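Local coordinates for putative cytoplasmic protein (Enterobacter cloacae, PDB 4HFK) that is probably a Tae4-family amidase effector of the type VI secretion system, cutting peptide bonds in the peptidoglycan of rival bacteria, at residues V113-P118 / H155-P160. Residues are numbered along the deposited sequence; the frame is centred on the assembly and turned at random.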
loop_
_atom_site.group_PDB
_atom_site.type_symbol
_atom_site.label_atom_id
_atom_site.label_comp_id
_atom_site.label_asym_id
_atom_site.label_seq_id
_atom_site.Cartn_x
_atom_site.Cartn_y
_atom_site.Cartn_z
ATOM N N VAL A 113 23.491 30.420 -2.412
ATOM C CA VAL A 113 22.532 31.416 -2.884
ATOM C C VAL A 113 21.125 30.854 -3.069
ATOM O O VAL A 113 20.953 29.691 -3.447
ATOM C CB VAL A 113 23.001 32.066 -4.211
ATOM C CG1 VAL A 113 24.318 32.803 -4.013
ATOM C CG2 VAL A 113 23.151 31.015 -5.294
ATOM N N SER A 114 20.127 31.691 -2.795
ATOM C CA SER A 114 18.735 31.378 -3.104
ATOM C C SER A 114 18.469 31.661 -4.575
ATOM O O SER A 114 19.261 32.346 -5.221
ATOM C CB SER A 114 17.807 32.235 -2.251
ATOM O OG SER A 114 17.881 31.840 -0.899
ATOM N N SER A 115 17.355 31.146 -5.095
ATOM C CA SER A 115 17.003 31.304 -6.511
ATOM C C SER A 115 18.209 31.102 -7.426
ATOM O O SER A 115 18.613 32.033 -8.122
ATOM C CB SER A 115 16.421 32.699 -6.764
ATOM O OG SER A 115 15.301 32.955 -5.935
ATOM N N PRO A 116 18.794 29.891 -7.421
ATOM C CA PRO A 116 20.084 29.705 -8.093
ATOM C C PRO A 116 20.000 29.741 -9.613
ATOM O O PRO A 116 19.140 29.090 -10.209
ATOM C CB PRO A 116 20.522 28.305 -7.638
ATOM C CG PRO A 116 19.241 27.588 -7.331
ATOM C CD PRO A 116 18.294 28.646 -6.804
ATOM N N THR A 117 20.905 30.504 -10.223
ATOM C CA THR A 117 21.108 30.497 -11.665
ATOM C C THR A 117 22.613 30.369 -11.881
ATOM O O THR A 117 23.376 30.435 -10.918
ATOM C CB THR A 117 20.594 31.802 -12.334
ATOM O OG1 THR A 117 21.472 32.881 -12.017
ATOM C CG2 THR A 117 19.201 32.142 -11.860
ATOM N N PRO A 118 23.054 30.169 -13.134
ATOM C CA PRO A 118 24.511 30.126 -13.289
ATOM C C PRO A 118 25.204 31.465 -13.016
ATOM O O PRO A 118 26.432 31.483 -12.904
ATOM C CB PRO A 118 24.689 29.746 -14.759
ATOM C CG PRO A 118 23.425 28.979 -15.115
ATOM C CD PRO A 118 22.345 29.690 -14.341
ATOM N N HIS A 155 20.635 21.653 -12.074
ATOM C CA HIS A 155 19.278 21.894 -11.598
ATOM C C HIS A 155 19.145 23.304 -11.024
ATOM O O HIS A 155 18.708 23.500 -9.882
ATOM C CB HIS A 155 18.841 20.807 -10.600
ATOM C CG HIS A 155 18.785 19.441 -11.209
ATOM N ND1 HIS A 155 17.755 19.029 -12.026
ATOM C CD2 HIS A 155 19.666 18.406 -11.168
ATOM C CE1 HIS A 155 17.983 17.794 -12.441
ATOM N NE2 HIS A 155 19.141 17.395 -11.932
ATOM N N PHE A 156 19.545 24.282 -11.836
ATOM C CA PHE A 156 19.275 25.679 -11.550
ATOM C C PHE A 156 17.800 25.911 -11.830
ATOM O O PHE A 156 17.111 25.012 -12.331
ATOM C CB PHE A 156 20.096 26.586 -12.471
ATOM C CG PHE A 156 21.590 26.468 -12.283
ATOM C CD1 PHE A 156 22.230 27.159 -11.252
ATOM C CD2 PHE A 156 22.354 25.691 -13.150
ATOM C CE1 PHE A 156 23.613 27.061 -11.076
ATOM C CE2 PHE A 156 23.731 25.587 -12.982
ATOM C CZ PHE A 156 24.361 26.270 -11.945
ATOM N N LEU A 157 17.316 27.108 -11.509
ATOM C CA LEU A 157 15.975 27.512 -11.923
ATOM C C LEU A 157 15.864 27.303 -13.426
ATOM O O LEU A 157 16.799 27.597 -14.170
ATOM C CB LEU A 157 15.714 28.987 -11.584
ATOM C CG LEU A 157 15.628 29.349 -10.099
ATOM C CD1 LEU A 157 15.543 30.867 -9.909
ATOM C CD2 LEU A 157 14.434 28.657 -9.438
ATOM N N GLY A 158 14.740 26.754 -13.868
ATOM C CA GLY A 158 14.501 26.572 -15.286
ATOM C C GLY A 158 15.327 25.520 -16.016
ATOM O O GLY A 158 15.216 25.414 -17.247
ATOM N N SER A 159 16.149 24.751 -15.297
ATOM C CA SER A 159 16.922 23.682 -15.945
ATOM C C SER A 159 15.971 22.629 -16.519
ATOM O O SER A 159 15.003 22.232 -15.859
ATOM C CB SER A 159 17.932 23.021 -14.988
ATOM O OG SER A 159 19.056 23.850 -14.721
ATOM N N PRO A 160 16.249 22.169 -17.749
ATOM C CA PRO A 160 15.328 21.294 -18.494
ATOM C C PRO A 160 15.134 19.913 -17.876
ATOM O O PRO A 160 14.139 19.261 -18.174
ATOM C CB PRO A 160 15.998 21.161 -19.872
ATOM C CG PRO A 160 17.447 21.459 -19.632
ATOM C CD PRO A 160 17.456 22.499 -18.532
#
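Leu157 N reaches Pro116 O at 3.0 Å in the one hydrogen bond between 113-118 and 155-160, nearly straight at 170°. The preceding carbonyl, Phe156 O, accepts from Ser159 N at 3.1 Å, which closes the type II turn Phe156-Ser159, and the side-chain amide of Asn162 also donates to it. To one side of the Leu157–Pro116 bond the Phe156 ring, with CG anti to its carbonyl carbon (chi1 -64°), lies against the Thr117–Pro118 link. Pro118 covers one face in a CH-pi contact, its CG 4.0 Å from the ring centroid and only 12° off the normal, while Pro116 O sits at the edge, in plane. Phe130 and Trp145 add edge-to-face contacts to the same ring. On the other side of the bond Leu157 CD1 lies 3.7 Å from Ser115 CB, and Leu157 CG 4.3 Å from Pro116 CD; the leucine also touches Pro167 of strand 166-174. The contact thus ties the turn that follows strand 111-114 to the loop between strands 140-145 and 166-174. Between the two segments the only hydrogen bond is backbone to backbone; the rest is mainly apolar contact by Pro116, Pro118, Phe156 and Leu157, so the join probably depends on shape more than charge.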